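Local coordinates for protein endonuclease NucS (Thermococcus kodakarensis KOD1, PDB 5GKE) that binds double-stranded DNA and cuts it as a mismatch-specific restriction endonuclease, at residues D42-S47 / S96-P101; S63-Q68 / R72-W77. The protein carries 1 engineered substitution. All coordinates share one frame; numbering follows the deposited sequence.

Interaction 1 of 2, residues D42-S47 / S96-P101; sequences DGRAKS and SIRRKP. With nucleotides of chain D.
R44 meets R98 and P101 from the turn that D42 and G43 lead into, where D42 OD1 and G43 O are both held by K239 of the second subunit. The aliphatic part of R44 lies against the proline, CG to P101 CG 3.8 Å. Beyond it the chain bends at chi3 (-68°), and this brings the guanidinium to the DNA of chain D. NH1 and NH2 grip the DG10 phosphate together, NH1 to OP2 at 3.1 Å and NH2 to OP1 at 3.0 Å, and NH2 also donates to N3 of DG8, 2.9 Å away. R98 NH1 sits over the centre of the R44 guanidinium, 3.3 Å above its plane, while the two planes stand 74° apart. E103 forms salt bridges with both arginines, through R44 NE and R98 NH1, and with the phosphate probably offsets their charge. On its own face R98 carries CD of P101, whose preceding peptide bond is cis. A45 then rests CB on the DG8 sugar, 3.4 Å from O4', and K46 and S47 join an antiparallel ladder with a strand of the second subunit. R44 and A45 thus line one side of the guanine-binding site of the PH-like N-terminal domain.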
loop_
_atom_site.group_PDB
_atom_site.type_symbol
_atom_site.label_atom_id
_atom_site.label_comp_id
_atom_site.label_asym_id
_atom_site.label_seq_id
_atom_site.Cartn_x
_atom_site.Cartn_y
_atom_site.Cartn_z
ATOM N N ASP A 42 -1.723 -11.544 -15.255
ATOM C CA ASP A 42 -0.619 -11.177 -16.132
ATOM C C ASP A 42 -0.658 -9.701 -16.496
ATOM O O ASP A 42 -1.646 -9.210 -17.061
ATOM C CB ASP A 42 -0.632 -12.030 -17.398
ATOM C CG ASP A 42 0.681 -11.933 -18.185
ATOM O OD1 ASP A 42 1.721 -11.543 -17.598
ATOM O OD2 ASP A 42 0.667 -12.251 -19.391
ATOM N N GLY A 43 0.460 -9.021 -16.277
ATOM C CA GLY A 43 0.469 -7.571 -16.196
ATOM C C GLY A 43 1.857 -7.116 -15.801
ATOM O O GLY A 43 2.852 -7.683 -16.246
ATOM N N ARG A 44 1.920 -6.048 -15.018
ATOM C CA ARG A 44 3.171 -5.560 -14.465
ATOM C C ARG A 44 4.047 -6.701 -13.936
ATOM O O ARG A 44 5.272 -6.737 -14.150
ATOM C CB ARG A 44 2.869 -4.550 -13.354
ATOM C CG ARG A 44 2.340 -3.224 -13.877
ATOM C CD ARG A 44 1.920 -2.317 -12.752
ATOM N NE ARG A 44 0.742 -2.851 -12.086
ATOM C CZ ARG A 44 0.112 -2.255 -11.077
ATOM N NH1 ARG A 44 0.547 -1.090 -10.609
ATOM N NH2 ARG A 44 -0.954 -2.826 -10.534
ATOM N N ALA A 45 3.406 -7.653 -13.281
ATOM C CA ALA A 45 4.049 -8.900 -12.919
ATOM C C ALA A 45 3.157 -10.067 -13.380
ATOM O O ALA A 45 2.281 -9.876 -14.220
ATOM C CB ALA A 45 4.327 -8.958 -11.449
ATOM N N LYS A 46 3.451 -11.278 -12.912
ATOM C CA LYS A 46 2.676 -12.456 -13.290
ATOM C C LYS A 46 2.499 -13.374 -12.089
ATOM O O LYS A 46 3.420 -13.529 -11.283
ATOM C CB LYS A 46 3.358 -13.195 -14.446
ATOM C CG LYS A 46 2.627 -14.418 -14.950
ATOM C CD LYS A 46 2.959 -14.718 -16.416
ATOM C CE LYS A 46 3.393 -16.167 -16.598
ATOM N NZ LYS A 46 2.539 -17.101 -15.807
ATOM N N SER A 47 1.315 -13.975 -11.961
ATOM C CA SER A 47 1.045 -14.831 -10.805
ATOM C C SER A 47 -0.003 -15.918 -11.054
ATOM O O SER A 47 -0.828 -15.808 -11.950
ATOM C CB SER A 47 0.595 -13.980 -9.609
ATOM O OG SER A 47 -0.690 -13.420 -9.831
ATOM N N SER A 96 -11.829 -8.726 -16.289
ATOM C CA SER A 96 -11.064 -7.527 -15.828
ATOM C C SER A 96 -9.736 -7.189 -16.573
ATOM O O SER A 96 -8.644 -7.625 -16.180
ATOM C CB SER A 96 -10.749 -7.612 -14.336
ATOM O OG SER A 96 -10.225 -6.372 -13.894
ATOM N N ILE A 97 -9.858 -6.503 -17.701
ATOM C CA ILE A 97 -8.712 -5.994 -18.449
ATOM C C ILE A 97 -8.351 -4.550 -18.071
ATOM O O ILE A 97 -9.217 -3.721 -17.816
ATOM C CB ILE A 97 -8.995 -6.078 -19.961
ATOM C CG1 ILE A 97 -8.953 -7.539 -20.409
ATOM C CG2 ILE A 97 -8.013 -5.233 -20.763
ATOM C CD1 ILE A 97 -9.488 -7.778 -21.814
ATOM N N ARG A 98 -7.060 -4.252 -18.020
ATOM C CA ARG A 98 -6.619 -2.888 -17.776
ATOM C C ARG A 98 -5.770 -2.422 -18.950
ATOM O O ARG A 98 -4.996 -3.199 -19.559
ATOM C CB ARG A 98 -5.837 -2.813 -16.467
ATOM C CG ARG A 98 -5.584 -1.440 -15.927
ATOM C CD ARG A 98 -4.792 -1.552 -14.625
ATOM N NE ARG A 98 -4.231 -0.266 -14.203
ATOM C CZ ARG A 98 -3.106 -0.138 -13.506
ATOM N NH1 ARG A 98 -2.430 -1.223 -13.161
ATOM N NH2 ARG A 98 -2.655 1.063 -13.147
ATOM N N ARG A 99 -5.933 -1.154 -19.291
ATOM C CA ARG A 99 -5.107 -0.558 -20.331
ATOM C C ARG A 99 -4.149 0.446 -19.690
ATOM O O ARG A 99 -4.529 1.164 -18.762
ATOM C CB ARG A 99 -5.989 0.108 -21.382
ATOM C CG ARG A 99 -5.727 -0.343 -22.801
ATOM C CD ARG A 99 -6.964 -0.106 -23.666
ATOM N NE ARG A 99 -6.988 -0.987 -24.831
ATOM C CZ ARG A 99 -8.089 -1.333 -25.493
ATOM N NH1 ARG A 99 -9.278 -0.875 -25.111
ATOM N NH2 ARG A 99 -7.996 -2.143 -26.543
ATOM N N LYS A 100 -2.912 0.482 -20.171
ATOM C CA LYS A 100 -1.883 1.390 -19.630
ATOM C C LYS A 100 -1.718 1.321 -18.099
ATOM O O LYS A 100 -2.239 2.159 -17.365
ATOM C CB LYS A 100 -2.134 2.838 -20.059
ATOM C CG LYS A 100 -0.830 3.655 -20.108
ATOM C CD LYS A 100 -0.962 4.948 -20.897
ATOM C CE LYS A 100 0.324 5.759 -20.831
ATOM N NZ LYS A 100 0.422 6.483 -19.529
ATOM N N PRO A 101 -1.010 0.296 -17.616
ATOM C CA PRO A 101 -0.384 -0.670 -18.516
ATOM C C PRO A 101 -1.333 -1.794 -18.839
ATOM O O PRO A 101 -2.411 -1.865 -18.246
ATOM C CB PRO A 101 0.803 -1.189 -17.711
ATOM C CG PRO A 101 0.368 -1.052 -16.285
ATOM C CD PRO A 101 -0.579 0.130 -16.219
ATOM P P DG D 8 3.774 -7.320 -5.602
ATOM O OP1 DG D 8 2.509 -7.707 -4.927
ATOM O OP2 DG D 8 4.968 -8.184 -5.435
ATOM O "O5'" DG D 8 3.459 -7.190 -7.158
ATOM C "C5'" DG D 8 4.465 -6.781 -8.061
ATOM C "C4'" DG D 8 3.898 -5.832 -9.093
ATOM O "O4'" DG D 8 2.808 -6.483 -9.777
ATOM C "C3'" DG D 8 3.322 -4.535 -8.527
ATOM O "O3'" DG D 8 3.523 -3.475 -9.433
ATOM C "C2'" DG D 8 1.841 -4.848 -8.372
ATOM C "C1'" DG D 8 1.598 -5.776 -9.551
ATOM N N9 DG D 8 0.545 -6.742 -9.283
ATOM C C8 DG D 8 0.638 -7.858 -8.491
ATOM N N7 DG D 8 -0.470 -8.531 -8.413
ATOM C C5 DG D 8 -1.358 -7.809 -9.200
ATOM C C6 DG D 8 -2.714 -8.058 -9.493
ATOM O O6 DG D 8 -3.422 -8.994 -9.097
ATOM N N1 DG D 8 -3.250 -7.083 -10.328
ATOM C C2 DG D 8 -2.557 -5.998 -10.821
ATOM N N2 DG D 8 -3.242 -5.171 -11.619
ATOM N N3 DG D 8 -1.281 -5.753 -10.553
ATOM C C4 DG D 8 -0.749 -6.699 -9.736
ATOM P P DG D 10 -1.276 -0.371 -7.480
ATOM O OP1 DG D 10 -2.125 -1.332 -8.228
ATOM O OP2 DG D 10 -0.427 0.599 -8.205
ATOM O "O5'" DG D 10 -2.141 0.499 -6.453
ATOM C "C5'" DG D 10 -3.033 -0.136 -5.553
ATOM C "C4'" DG D 10 -3.519 0.842 -4.503
ATOM O "O4'" DG D 10 -2.388 1.469 -3.856
ATOM C "C3'" DG D 10 -4.381 1.989 -5.014
ATOM O "O3'" DG D 10 -5.300 2.357 -4.001
ATOM C "C2'" DG D 10 -3.359 3.093 -5.261
ATOM C "C1'" DG D 10 -2.394 2.863 -4.109
ATOM N N9 DG D 10 -1.021 3.269 -4.393
ATOM C C8 DG D 10 -0.185 2.761 -5.363
ATOM N N7 DG D 10 1.002 3.313 -5.366
ATOM C C5 DG D 10 0.945 4.237 -4.331
ATOM C C6 DG D 10 1.924 5.133 -3.852
ATOM O O6 DG D 10 3.079 5.298 -4.258
ATOM N N1 DG D 10 1.448 5.892 -2.787
ATOM C C2 DG D 10 0.182 5.797 -2.256
ATOM N N2 DG D 10 -0.100 6.612 -1.229
ATOM N N3 DG D 10 -0.741 4.959 -2.694
ATOM C C4 DG D 10 -0.295 4.215 -3.723
ATOM P P DT D 9 4.506 -2.277 -9.038
ATOM O OP1 DT D 9 4.271 -1.179 -10.008
ATOM O OP2 DT D 9 5.842 -2.879 -8.844
ATOM O "O5'" DT D 9 4.005 -1.817 -7.593
ATOM C "C5'" DT D 9 2.799 -1.091 -7.464
ATOM C "C4'" DT D 9 1.985 -1.572 -6.274
ATOM O "O4'" DT D 9 2.804 -1.573 -5.088
ATOM C "C3'" DT D 9 0.788 -0.696 -5.962
ATOM O "O3'" DT D 9 -0.348 -1.260 -6.537
ATOM C "C2'" DT D 9 0.694 -0.709 -4.448
ATOM C "C1'" DT D 9 2.124 -0.972 -4.008
ATOM N N1 DT D 9 2.890 0.245 -3.575
ATOM C C2 DT D 9 2.384 1.064 -2.580
ATOM O O2 DT D 9 1.319 0.881 -2.034
ATOM N N3 DT D 9 3.179 2.121 -2.247
ATOM C C4 DT D 9 4.415 2.435 -2.775
ATOM O O4 DT D 9 5.059 3.407 -2.395
ATOM C C5 DT D 9 4.902 1.539 -3.799
ATOM C C7 DT D 9 6.240 1.791 -4.448
ATOM C C6 DT D 9 4.128 0.492 -4.141
#

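Interaction 2 of 2, residues S63-Q68 / R72-W77; sequences SFLIHQ and REPVNW. With nucleotides of chain D; nucleotides of chain C.
The amide of I66 donates to N76 O at 2.9 Å, a backbone bond of an antiparallel beta hairpin in which I66 and N76 form the hydrogen-bonded pair and whose loop end approaches DNA. Next to it V75 N makes a weak bond to I66 O, bent to 126°, and L65 faces W77 as a non-hydrogen-bonded pair. The returning strand reads a guanine: W77 N reaches O6 of DG8 in chain D at 2.9 Å and nearly straight (172°), and N76 ND2 reaches the same oxygen at 3.1 Å, so that O6 is held by a backbone and a side-chain donor. N76 ND2 also bonds S47 OG, which helps to fix its amide. The indole of W77 lies against the guanine, with C5 of DG8 3.6 Å from its plane; W77 NE1 bonds a DNA phosphate, and R72 of the second subunit makes a cation-pi contact with the ring. At the other end of the segment, R72 N holds OP1 of DC11 in chain C, and its guanidinium forms an in-plane salt bridge to the syn lone pair of E73 OE2. A water accepts from Q68 N and donates to E73 O, closing the hairpin near its turn. Side-chain packing surrounds these bonds. I66 CG2 touches V75 CG1 at 3.8 Å, and Q68 crosses V75 at about a right angle with OE1 3.5 Å from CB, its NE2 being bound by D122 of the second subunit. H67, whose ND1 is bonded to K59 of that subunit, turns a face to P74 in a CH-pi contact, with P74 CB 3.8 Å from the ring centroid and 13° off its normal.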
loop_
_atom_site.group_PDB
_atom_site.type_symbol
_atom_site.label_atom_id
_atom_site.label_comp_id
_atom_site.label_asym_id
_atom_site.label_seq_id
_atom_site.Cartn_x
_atom_site.Cartn_y
_atom_site.Cartn_z
ATOM N N SER A 63 -12.520 -1.299 -9.626
ATOM C CA SER A 63 -11.691 -1.942 -8.607
ATOM C C SER A 63 -12.159 -3.378 -8.424
ATOM O O SER A 63 -13.362 -3.666 -8.386
ATOM C CB SER A 63 -11.750 -1.183 -7.289
ATOM O OG SER A 63 -11.481 0.188 -7.503
ATOM N N PHE A 64 -11.185 -4.270 -8.359
ATOM C CA PHE A 64 -11.414 -5.694 -8.416
ATOM C C PHE A 64 -10.554 -6.271 -7.316
ATOM O O PHE A 64 -9.340 -6.090 -7.359
ATOM C CB PHE A 64 -11.013 -6.255 -9.792
ATOM C CG PHE A 64 -11.549 -7.630 -10.073
ATOM C CD1 PHE A 64 -12.304 -7.872 -11.198
ATOM C CD2 PHE A 64 -11.324 -8.671 -9.200
ATOM C CE1 PHE A 64 -12.812 -9.129 -11.446
ATOM C CE2 PHE A 64 -11.835 -9.930 -9.446
ATOM C CZ PHE A 64 -12.578 -10.162 -10.561
ATOM N N LEU A 65 -11.165 -6.937 -6.332
ATOM C CA LEU A 65 -10.414 -7.491 -5.196
ATOM C C LEU A 65 -10.700 -8.964 -4.975
ATOM O O LEU A 65 -11.855 -9.376 -4.910
ATOM C CB LEU A 65 -10.737 -6.739 -3.906
ATOM C CG LEU A 65 -10.781 -5.216 -3.954
ATOM C CD1 LEU A 65 -11.219 -4.681 -2.617
ATOM C CD2 LEU A 65 -9.430 -4.662 -4.314
ATOM N N ILE A 66 -9.646 -9.758 -4.864
ATOM C CA ILE A 66 -9.769 -11.138 -4.401
ATOM C C ILE A 66 -9.121 -11.286 -3.008
ATOM O O ILE A 66 -7.923 -11.020 -2.830
ATOM C CB ILE A 66 -9.115 -12.138 -5.377
ATOM C CG1 ILE A 66 -9.800 -12.107 -6.748
ATOM C CG2 ILE A 66 -9.166 -13.548 -4.803
ATOM C CD1 ILE A 66 -9.166 -11.195 -7.727
ATOM N N HIS A 67 -9.906 -11.705 -2.021
ATOM C CA HIS A 67 -9.397 -11.814 -0.653
ATOM C C HIS A 67 -9.397 -13.242 -0.167
ATOM O O HIS A 67 -10.398 -13.951 -0.297
ATOM C CB HIS A 67 -10.216 -10.973 0.317
ATOM C CG HIS A 67 -9.796 -9.541 0.402
ATOM N ND1 HIS A 67 -8.707 -9.128 1.148
ATOM C CD2 HIS A 67 -10.333 -8.422 -0.130
ATOM C CE1 HIS A 67 -8.589 -7.819 1.053
ATOM N NE2 HIS A 67 -9.562 -7.358 0.284
ATOM N N GLN A 68 -8.264 -13.663 0.388
ATOM C CA GLN A 68 -8.203 -14.912 1.120
ATOM C C GLN A 68 -8.618 -14.650 2.561
ATOM O O GLN A 68 -8.903 -13.506 2.920
ATOM C CB GLN A 68 -6.816 -15.503 1.038
ATOM C CG GLN A 68 -6.405 -15.714 -0.375
ATOM C CD GLN A 68 -5.041 -16.341 -0.491
ATOM O OE1 GLN A 68 -4.023 -15.706 -0.199
ATOM N NE2 GLN A 68 -5.008 -17.597 -0.931
ATOM N N ARG A 72 -4.313 -8.366 5.290
ATOM C CA ARG A 72 -5.123 -7.176 5.080
ATOM C C ARG A 72 -5.226 -6.865 3.598
ATOM O O ARG A 72 -6.155 -6.206 3.149
ATOM C CB ARG A 72 -4.536 -6.013 5.881
ATOM C CG ARG A 72 -5.364 -4.735 5.880
ATOM C CD ARG A 72 -4.792 -3.841 4.821
ATOM N NE ARG A 72 -5.229 -2.476 4.940
ATOM C CZ ARG A 72 -4.849 -1.523 4.105
ATOM N NH1 ARG A 72 -4.028 -1.817 3.105
ATOM N NH2 ARG A 72 -5.287 -0.284 4.275
ATOM N N GLU A 73 -4.295 -7.430 2.842
ATOM C CA GLU A 73 -4.174 -7.164 1.424
ATOM C C GLU A 73 -4.910 -8.206 0.643
ATOM O O GLU A 73 -4.892 -9.367 1.008
ATOM C CB GLU A 73 -2.711 -7.140 0.987
ATOM C CG GLU A 73 -1.939 -5.962 1.532
ATOM C CD GLU A 73 -2.635 -4.663 1.240
ATOM O OE1 GLU A 73 -2.774 -4.328 0.042
ATOM O OE2 GLU A 73 -3.059 -3.988 2.205
ATOM N N PRO A 74 -5.541 -7.798 -0.452
ATOM C CA PRO A 74 -6.082 -8.842 -1.311
ATOM C C PRO A 74 -4.918 -9.609 -1.950
ATOM O O PRO A 74 -3.871 -9.019 -2.213
ATOM C CB PRO A 74 -6.891 -8.045 -2.333
ATOM C CG PRO A 74 -6.083 -6.760 -2.480
ATOM C CD PRO A 74 -5.566 -6.467 -1.094
ATOM N N VAL A 75 -5.083 -10.898 -2.190
ATOM C CA VAL A 75 -4.032 -11.674 -2.836
ATOM C C VAL A 75 -3.883 -11.311 -4.327
ATOM O O VAL A 75 -2.791 -11.378 -4.881
ATOM C CB VAL A 75 -4.302 -13.185 -2.679
ATOM C CG1 VAL A 75 -5.651 -13.529 -3.262
ATOM C CG2 VAL A 75 -3.203 -14.016 -3.341
ATOM N N ASN A 76 -4.989 -10.937 -4.967
ATOM C CA ASN A 76 -4.984 -10.439 -6.350
ATOM C C ASN A 76 -5.964 -9.279 -6.491
ATOM O O ASN A 76 -6.925 -9.157 -5.709
ATOM C CB ASN A 76 -5.339 -11.533 -7.354
ATOM C CG ASN A 76 -4.165 -12.466 -7.662
ATOM O OD1 ASN A 76 -4.194 -13.649 -7.339
ATOM N ND2 ASN A 76 -3.139 -11.932 -8.305
ATOM N N TRP A 77 -5.696 -8.390 -7.441
ATOM C CA TRP A 77 -6.566 -7.233 -7.622
ATOM C C TRP A 77 -6.380 -6.570 -8.968
ATOM O O TRP A 77 -5.401 -6.811 -9.667
ATOM C CB TRP A 77 -6.329 -6.183 -6.526
ATOM C CG TRP A 77 -4.993 -5.511 -6.697
ATOM C CD1 TRP A 77 -4.741 -4.320 -7.316
ATOM C CD2 TRP A 77 -3.732 -6.018 -6.281
ATOM N NE1 TRP A 77 -3.400 -4.054 -7.306
ATOM C CE2 TRP A 77 -2.751 -5.091 -6.678
ATOM C CE3 TRP A 77 -3.327 -7.178 -5.609
ATOM C CZ2 TRP A 77 -1.400 -5.269 -6.421
ATOM C CZ3 TRP A 77 -1.979 -7.359 -5.353
ATOM C CH2 TRP A 77 -1.032 -6.411 -5.760
ATOM P P DG D 8 3.774 -7.320 -5.602
ATOM O OP1 DG D 8 2.509 -7.707 -4.927
ATOM O OP2 DG D 8 4.968 -8.184 -5.435
ATOM O "O5'" DG D 8 3.459 -7.190 -7.158
ATOM C "C5'" DG D 8 4.465 -6.781 -8.061
ATOM C "C4'" DG D 8 3.898 -5.832 -9.093
ATOM O "O4'" DG D 8 2.808 -6.483 -9.777
ATOM C "C3'" DG D 8 3.322 -4.535 -8.527
ATOM O "O3'" DG D 8 3.523 -3.475 -9.433
ATOM C "C2'" DG D 8 1.841 -4.848 -8.372
ATOM C "C1'" DG D 8 1.598 -5.776 -9.551
ATOM N N9 DG D 8 0.545 -6.742 -9.283
ATOM C C8 DG D 8 0.638 -7.858 -8.491
ATOM N N7 DG D 8 -0.470 -8.531 -8.413
ATOM C C5 DG D 8 -1.358 -7.809 -9.200
ATOM C C6 DG D 8 -2.714 -8.058 -9.493
ATOM O O6 DG D 8 -3.422 -8.994 -9.097
ATOM N N1 DG D 8 -3.250 -7.083 -10.328
ATOM C C2 DG D 8 -2.557 -5.998 -10.821
ATOM N N2 DG D 8 -3.242 -5.171 -11.619
ATOM N N3 DG D 8 -1.281 -5.753 -10.553
ATOM C C4 DG D 8 -0.749 -6.699 -9.736
ATOM P P DT C 10 -0.802 -0.498 7.768
ATOM O OP1 DT C 10 -2.112 -0.642 8.443
ATOM O OP2 DT C 10 0.428 -0.358 8.570
ATOM O "O5'" DT C 10 -0.573 -1.739 6.816
ATOM C "C5'" DT C 10 -1.468 -2.001 5.770
ATOM C "C4'" DT C 10 -0.909 -3.091 4.902
ATOM O "O4'" DT C 10 0.236 -2.567 4.175
ATOM C "C3'" DT C 10 -0.407 -4.301 5.682
ATOM O "O3'" DT C 10 -0.772 -5.498 5.013
ATOM C "C2'" DT C 10 1.111 -4.102 5.713
ATOM C "C1'" DT C 10 1.364 -3.374 4.400
ATOM N N1 DT C 10 2.593 -2.499 4.405
ATOM C C2 DT C 10 3.535 -2.679 3.417
ATOM O O2 DT C 10 3.420 -3.502 2.537
ATOM N N3 DT C 10 4.620 -1.846 3.490
ATOM C C4 DT C 10 4.869 -0.870 4.440
ATOM O O4 DT C 10 5.890 -0.176 4.413
ATOM C C5 DT C 10 3.846 -0.726 5.466
ATOM C C7 DT C 10 4.001 0.312 6.555
ATOM C C6 DT C 10 2.765 -1.542 5.399
ATOM P P DC C 11 -0.669 -6.911 5.769
ATOM O OP1 DC C 11 -1.789 -7.757 5.302
ATOM O OP2 DC C 11 -0.463 -6.664 7.217
ATOM O "O5'" DC C 11 0.683 -7.531 5.204
ATOM C "C5'" DC C 11 0.933 -7.518 3.825
ATOM C "C4'" DC C 11 2.390 -7.823 3.567
ATOM O "O4'" DC C 11 3.185 -6.636 3.803
ATOM C "C3'" DC C 11 2.971 -8.911 4.475
ATOM O "O3'" DC C 11 3.514 -9.954 3.689
ATOM C "C2'" DC C 11 4.055 -8.188 5.287
ATOM C "C1'" DC C 11 4.402 -7.022 4.377
ATOM N N1 DC C 11 4.961 -5.859 5.095
ATOM C C2 DC C 11 6.163 -5.293 4.656
ATOM O O2 DC C 11 6.737 -5.784 3.671
ATOM N N3 DC C 11 6.662 -4.221 5.322
ATOM C C4 DC C 11 6.006 -3.725 6.374
ATOM N N4 DC C 11 6.536 -2.663 7.004
ATOM C C5 DC C 11 4.783 -4.300 6.838
ATOM C C6 DC C 11 4.303 -5.352 6.172
HETATM O O HOH W 1 -6.124 -11.833 1.025
#

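Interactions 1 and 2 have centres 14 Å apart and belong to the same antiparallel sheet of the PH-like domain. Along the chain the order is 42-47, 63-68, 72-77, 96-101, so the hairpin falls between the two halves of interaction 1. They meet where S96 CB packs on F64 CD1 at 3.5 Å. Both address DG8, from different sides: interaction 1 at N3, interaction 2 at O6 and over the ring, an enclosure consistent with a base flipped out of the duplex. Each also touches the second subunit, which probably couples base recognition to the dimer, whereas the magnesium site of E179 and Q192 belongs to the C-terminal nuclease domain.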